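Local coordinates for uncharacterized protein Q99UF4 (Staphylococcus aureus, PDB 3B2N), which probably acts as a DNA-binding response regulator of the LuxR family, here seen as its CheY-like receiver domain, at residues Gly27-Leu32 with Glu112-Ile117; Asp40-Ile45 with Leu68-Lys73. One frame throughout, in Å; residues are numbered along the deposited sequence.

Contact 1. Residues Gly27-Leu32 with Glu112-Ile117; sequences GDFEIL and ELVETI. With NA (sodium ion), chain B.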
loop_
_atom_site.group_PDB
_atom_site.type_symbol
_atom_site.label_atom_id
_atom_site.label_comp_id
_atom_site.label_asym_id
_atom_site.label_seq_id
_atom_site.Cartn_x
_atom_site.Cartn_y
_atom_site.Cartn_z
ATOM N N GLY A 27 15.593 0.681 -1.625
ATOM C CA GLY A 27 15.252 0.668 -3.046
ATOM C C GLY A 27 15.254 2.044 -3.655
ATOM O O GLY A 27 15.638 3.013 -2.998
ATOM N N ASP A 28 14.830 2.131 -4.915
ATOM C CA ASP A 28 14.845 3.410 -5.658
ATOM C C ASP A 28 13.457 4.055 -5.710
ATOM O O ASP A 28 12.768 4.026 -6.726
ATOM C CB ASP A 28 15.419 3.190 -7.052
ATOM C CG ASP A 28 16.871 2.781 -7.003
ATOM O OD1 ASP A 28 17.628 3.356 -6.173
ATOM O OD2 ASP A 28 17.244 1.865 -7.758
ATOM N N PHE A 29 13.063 4.636 -4.589
ATOM C CA PHE A 29 11.707 5.101 -4.406
ATOM C C PHE A 29 11.712 6.530 -3.885
ATOM O O PHE A 29 12.624 6.924 -3.177
ATOM C CB PHE A 29 10.991 4.181 -3.401
ATOM C CG PHE A 29 10.993 2.730 -3.791
ATOM C CD1 PHE A 29 11.848 1.811 -3.154
ATOM C CD2 PHE A 29 10.140 2.257 -4.796
ATOM C CE1 PHE A 29 11.858 0.433 -3.525
ATOM C CE2 PHE A 29 10.137 0.885 -5.172
ATOM C CZ PHE A 29 11.005 -0.025 -4.529
ATOM N N GLU A 30 10.708 7.314 -4.254
ATOM C CA GLU A 30 10.409 8.554 -3.520
ATOM C C GLU A 30 8.996 8.456 -2.906
ATOM O O GLU A 30 8.042 8.038 -3.574
ATOM C CB GLU A 30 10.542 9.764 -4.440
ATOM C CG GLU A 30 9.495 9.844 -5.512
ATOM C CD GLU A 30 9.560 11.142 -6.306
ATOM O OE1 GLU A 30 9.339 11.072 -7.539
ATOM O OE2 GLU A 30 9.822 12.221 -5.708
ATOM N N ILE A 31 8.890 8.794 -1.624
ATOM C CA ILE A 31 7.641 8.716 -0.875
ATOM C C ILE A 31 6.976 10.070 -1.007
ATOM O O ILE A 31 7.501 11.081 -0.514
ATOM C CB ILE A 31 7.865 8.412 0.651
ATOM C CG1 ILE A 31 8.817 7.204 0.886
ATOM C CG2 ILE A 31 6.530 8.183 1.375
ATOM C CD1 ILE A 31 8.442 5.921 0.256
ATOM N N LEU A 32 5.820 10.114 -1.656
ATOM C CA LEU A 32 5.110 11.387 -1.831
ATOM C C LEU A 32 4.293 11.835 -0.609
ATOM O O LEU A 32 4.079 13.023 -0.409
ATOM C CB LEU A 32 4.210 11.297 -3.057
ATOM C CG LEU A 32 4.657 11.700 -4.444
ATOM C CD1 LEU A 32 6.160 11.708 -4.597
ATOM C CD2 LEU A 32 3.956 10.776 -5.438
ATOM N N GLU A 112 12.047 -7.770 1.805
ATOM C CA GLU A 112 11.124 -8.601 0.974
ATOM C C GLU A 112 9.987 -7.762 0.361
ATOM O O GLU A 112 9.613 -7.908 -0.803
ATOM C CB GLU A 112 10.599 -9.758 1.818
ATOM C CG GLU A 112 11.754 -10.726 2.206
ATOM C CD GLU A 112 11.387 -11.771 3.264
ATOM O OE1 GLU A 112 10.612 -11.473 4.194
ATOM O OE2 GLU A 112 11.893 -12.912 3.167
ATOM N N LEU A 113 9.469 -6.829 1.145
ATOM C CA LEU A 113 8.434 -5.964 0.611
ATOM C C LEU A 113 8.974 -5.158 -0.590
ATOM O O LEU A 113 8.304 -5.052 -1.616
ATOM C CB LEU A 113 7.855 -5.067 1.725
ATOM C CG LEU A 113 7.012 -3.878 1.272
ATOM C CD1 LEU A 113 5.780 -4.403 0.630
ATOM C CD2 LEU A 113 6.684 -2.931 2.429
ATOM N N VAL A 114 10.186 -4.613 -0.469
ATOM C CA VAL A 114 10.833 -3.897 -1.579
ATOM C C VAL A 114 11.016 -4.807 -2.808
ATOM O O VAL A 114 10.679 -4.414 -3.907
ATOM C CB VAL A 114 12.179 -3.193 -1.151
ATOM C CG1 VAL A 114 13.058 -2.838 -2.371
ATOM C CG2 VAL A 114 11.891 -1.946 -0.228
ATOM N N GLU A 115 11.503 -6.023 -2.619
ATOM C CA GLU A 115 11.576 -6.973 -3.745
ATOM C C GLU A 115 10.208 -7.134 -4.398
ATOM O O GLU A 115 10.097 -7.129 -5.637
ATOM C CB GLU A 115 11.997 -8.360 -3.267
ATOM C CG GLU A 115 13.363 -8.511 -2.681
ATOM C CD GLU A 115 13.674 -9.987 -2.429
ATOM O OE1 GLU A 115 14.310 -10.313 -1.384
ATOM O OE2 GLU A 115 13.245 -10.814 -3.282
ATOM N N THR A 116 9.161 -7.266 -3.565
ATOM C CA THR A 116 7.814 -7.422 -4.081
ATOM C C THR A 116 7.326 -6.219 -4.896
ATOM O O THR A 116 6.777 -6.382 -5.981
ATOM C CB THR A 116 6.820 -7.764 -2.956
ATOM O OG1 THR A 116 7.237 -9.004 -2.338
ATOM C CG2 THR A 116 5.442 -7.894 -3.529
ATOM N N ILE A 117 7.566 -5.017 -4.397
ATOM C CA ILE A 117 7.226 -3.818 -5.133
ATOM C C ILE A 117 7.973 -3.799 -6.480
ATOM O O ILE A 117 7.372 -3.519 -7.544
ATOM C CB ILE A 117 7.617 -2.588 -4.326
ATOM C CG1 ILE A 117 6.817 -2.506 -3.010
ATOM C CG2 ILE A 117 7.496 -1.345 -5.141
ATOM C CD1 ILE A 117 7.433 -1.523 -2.013
HETATM NA NA NA B . 17.243 4.428 -2.199
HETATM O O HOH W 1 15.723 6.481 -2.900
HETATM O O HOH W 2 18.835 2.492 -1.966
#

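Contact 2. Residues Asp40-Ile45 with Leu68-Lys73; sequences DAMKLI and LAEIRK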
loop_
_atom_site.group_PDB
_atom_site.type_symbol
_atom_site.label_atom_id
_atom_site.label_comp_id
_atom_site.label_asym_id
_atom_site.label_seq_id
_atom_site.Cartn_x
_atom_site.Cartn_y
_atom_site.Cartn_z
ATOM N N ASP A 40 -8.004 9.829 3.925
ATOM C CA ASP A 40 -6.833 10.674 3.682
ATOM C C ASP A 40 -5.971 10.142 2.527
ATOM O O ASP A 40 -5.706 10.873 1.570
ATOM C CB ASP A 40 -6.006 10.794 4.975
ATOM C CG ASP A 40 -4.950 11.883 4.891
ATOM O OD1 ASP A 40 -5.164 12.807 4.094
ATOM O OD2 ASP A 40 -3.902 11.811 5.603
ATOM N N ALA A 41 -5.570 8.863 2.610
ATOM C CA ALA A 41 -4.822 8.197 1.540
ATOM C C ALA A 41 -5.509 8.360 0.171
ATOM O O ALA A 41 -4.862 8.710 -0.796
ATOM C CB ALA A 41 -4.627 6.700 1.851
ATOM N N MET A 42 -6.807 8.097 0.092
ATOM C CA MET A 42 -7.525 8.164 -1.188
ATOM C C MET A 42 -7.417 9.556 -1.799
ATOM O O MET A 42 -7.193 9.677 -2.992
ATOM C CB MET A 42 -8.992 7.742 -1.025
ATOM C CG MET A 42 -9.792 7.427 -2.346
ATOM S SD MET A 42 -9.090 6.075 -3.365
ATOM C CE MET A 42 -8.563 6.973 -4.831
ATOM N N LYS A 43 -7.539 10.597 -0.957
ATOM C CA LYS A 43 -7.383 11.968 -1.402
ATOM C C LYS A 43 -5.947 12.256 -1.855
ATOM O O LYS A 43 -5.739 12.818 -2.921
ATOM C CB LYS A 43 -7.838 12.991 -0.329
ATOM C CG LYS A 43 -9.304 12.900 0.196
ATOM C CD LYS A 43 -10.389 12.452 -0.822
ATOM C CE LYS A 43 -10.631 13.426 -2.015
ATOM N NZ LYS A 43 -11.672 14.510 -1.811
ATOM N N LEU A 44 -4.962 11.861 -1.054
ATOM C CA LEU A 44 -3.549 11.988 -1.437
ATOM C C LEU A 44 -3.264 11.273 -2.769
ATOM O O LEU A 44 -2.624 11.822 -3.653
ATOM C CB LEU A 44 -2.643 11.442 -0.327
ATOM C CG LEU A 44 -2.673 12.273 0.949
ATOM C CD1 LEU A 44 -2.277 11.456 2.158
ATOM C CD2 LEU A 44 -1.773 13.478 0.787
ATOM N N ILE A 45 -3.751 10.053 -2.903
ATOM C CA ILE A 45 -3.593 9.292 -4.142
ATOM C C ILE A 45 -4.128 10.051 -5.372
ATOM O O ILE A 45 -3.439 10.162 -6.386
ATOM C CB ILE A 45 -4.237 7.881 -3.987
ATOM C CG1 ILE A 45 -3.442 7.037 -2.977
ATOM C CG2 ILE A 45 -4.358 7.118 -5.321
ATOM C CD1 ILE A 45 -4.224 5.815 -2.464
ATOM N N LEU A 68 -8.395 0.197 -2.319
ATOM C CA LEU A 68 -8.094 -0.625 -3.500
ATOM C C LEU A 68 -9.307 -0.681 -4.424
ATOM O O LEU A 68 -9.185 -0.437 -5.635
ATOM C CB LEU A 68 -7.673 -2.049 -3.069
ATOM C CG LEU A 68 -7.742 -3.175 -4.130
ATOM C CD1 LEU A 68 -6.721 -2.916 -5.242
ATOM C CD2 LEU A 68 -7.438 -4.498 -3.473
ATOM N N ALA A 69 -10.481 -0.964 -3.867
ATOM C CA ALA A 69 -11.679 -1.033 -4.702
ATOM C C ALA A 69 -11.910 0.265 -5.462
ATOM O O ALA A 69 -12.282 0.234 -6.638
ATOM C CB ALA A 69 -12.936 -1.434 -3.897
ATOM N N GLU A 70 -11.673 1.409 -4.805
ATOM C CA GLU A 70 -11.973 2.684 -5.472
ATOM C C GLU A 70 -10.969 2.993 -6.569
ATOM O O GLU A 70 -11.339 3.523 -7.617
ATOM C CB GLU A 70 -12.033 3.856 -4.483
ATOM C CG GLU A 70 -12.734 5.066 -5.065
ATOM C CD GLU A 70 -12.840 6.196 -4.075
ATOM O OE1 GLU A 70 -13.038 5.920 -2.865
ATOM O OE2 GLU A 70 -12.730 7.370 -4.504
ATOM N N ILE A 71 -9.696 2.682 -6.321
ATOM C CA ILE A 71 -8.638 2.853 -7.349
ATOM C C ILE A 71 -8.993 2.024 -8.595
ATOM O O ILE A 71 -8.773 2.467 -9.756
ATOM C CB ILE A 71 -7.271 2.398 -6.772
ATOM C CG1 ILE A 71 -6.826 3.354 -5.681
ATOM C CG2 ILE A 71 -6.138 2.319 -7.857
ATOM C CD1 ILE A 71 -5.656 2.800 -4.863
ATOM N N ARG A 72 -9.543 0.828 -8.369
ATOM C CA ARG A 72 -9.884 -0.031 -9.513
ATOM C C ARG A 72 -11.145 0.463 -10.219
ATOM O O ARG A 72 -11.144 0.548 -11.421
ATOM C CB ARG A 72 -10.009 -1.503 -9.121
ATOM C CG ARG A 72 -8.701 -2.075 -8.598
ATOM C CD ARG A 72 -7.586 -2.133 -9.616
ATOM N NE ARG A 72 -6.407 -2.830 -9.096
ATOM C CZ ARG A 72 -5.173 -2.330 -9.098
ATOM N NH1 ARG A 72 -4.178 -3.043 -8.587
ATOM N NH2 ARG A 72 -4.932 -1.122 -9.623
ATOM N N LYS A 73 -12.182 0.844 -9.470
ATOM C CA LYS A 73 -13.398 1.408 -10.072
ATOM C C LYS A 73 -13.026 2.552 -11.012
ATOM O O LYS A 73 -13.584 2.671 -12.100
ATOM C CB LYS A 73 -14.408 1.888 -9.003
ATOM C CG LYS A 73 -14.981 0.778 -8.066
ATOM C CD LYS A 73 -16.099 -0.123 -8.684
ATOM C CE LYS A 73 -16.546 -1.239 -7.682
ATOM N NZ LYS A 73 -17.540 -2.275 -8.196
#

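Contact 1. Residues Gly27-Leu32 with Glu112-Ile117
Phe-29 meets helix 110-121 with the far end of its ring. Two branched side chains, one helical turn apart, receive it. Val-114 CG1 lies at the ring edge, close to the ring plane, 3.7 Å from Phe-29 CE1. Ile-117 CG2 meets the other corner of the ring end, 3.5 Å from Phe-29 CE2. Its approach is oblique. The ring end thus sits against two methyl groups.

In Phe-29, CG stands opposite the carbonyl carbon (chi1 -56°), and this carries the ring toward the helix. In Ile-117 the touching branch is CG2, which is anti to the backbone N. Gly-27 adds a lighter contact, with its CA 4.2 Å from Val-114 CG1. The ring of Phe-29 lies close beside this glycine.

A sodium ion is bound at the turn before the strand. Gly-27 O binds it at 2.3 Å, Lys-24 O of helix 13-26 is another ligand, and two waters also coordinate it. One of these waters also donates to Phe-29 O over 3.1 Å, a water-mediated link from the ion to the first strand residue. Within the helix, and away from Phe-29, Glu-112 O accepts from both Thr-116 N and Thr-116 OG1.

The contact joins an edge strand of the parallel sheet to the last helix of the receiver fold. Phe-29 also touches Leu-6 of strand 4-9 and Ile-23 of helix 13-26. Ile-117 reaches Ile-81 of strand 79-84, and Val-114 packs on His-26 of helix 13-26.

Contact 2. Residues Asp40-Ile45 with Leu68-Lys73
Met-42 and Ile-45 of helix 38-48 face Glu-70 and Ile-71 of helix 64-73. The two helices lie side by side on one face of the parallel sheet of the CheY-like receiver domain. Their short segments run roughly parallel, at 29°, with axes 11.0 Å apart. At that spacing side chains bridge the gap.

The apolar contacts are methyl to methylene and methyl to methyl. Met-42 CE lies 4.1 Å from Ile-71 CG1. Deeper toward the sheet, Ile-45 CD1 and Ile-71 CD1 meet 4.1 Å apart, the two side chains crossing at about a right angle. Ile-45 also touches Ile-7, and Ile-71 touches Val-80, both on the sheet.

The mixed contact is between Met-42 and Glu-70. Met-42 CG sits 3.6 Å from both Glu-70 OE1 and Glu-70 OE2. Met-42 SD lies 3.8 Å from Glu-70 CD. Glu-70 CG is anti to the backbone N (chi1 -163°), which sends the extended chain across to Met-42. The methionine chain bends at chi2 and chi3, turning its methyl toward Ile-71.

Carbon, sulfur and carboxylate approach across the gap without hydrogen bonds or salt bridges. The contact is light and mostly apolar; Glu-70 OE2 pairs its charge with Lys-74 on its own side.

How the contacts relate
The two contacts belong to one receiver domain and lie on opposite sides of its centre. Their own centres are about 19 Å apart, and their nearest atoms about 6 Å apart, so they do not touch. Along the chain the order is 27-32, 40-45, 68-73, 112-117: contact 2 falls between the two halves of contact 1. Strand 29-35 is followed by helix 38-48 after a short turn. The five-stranded parallel sheet, ordered 2-1-3-4-5, links both. Contact 1 ties an early strand to the last helix, and contact 2 pairs two helices on the other face. One lies on each face of the three-layer alpha/beta/alpha fold, as in CheY.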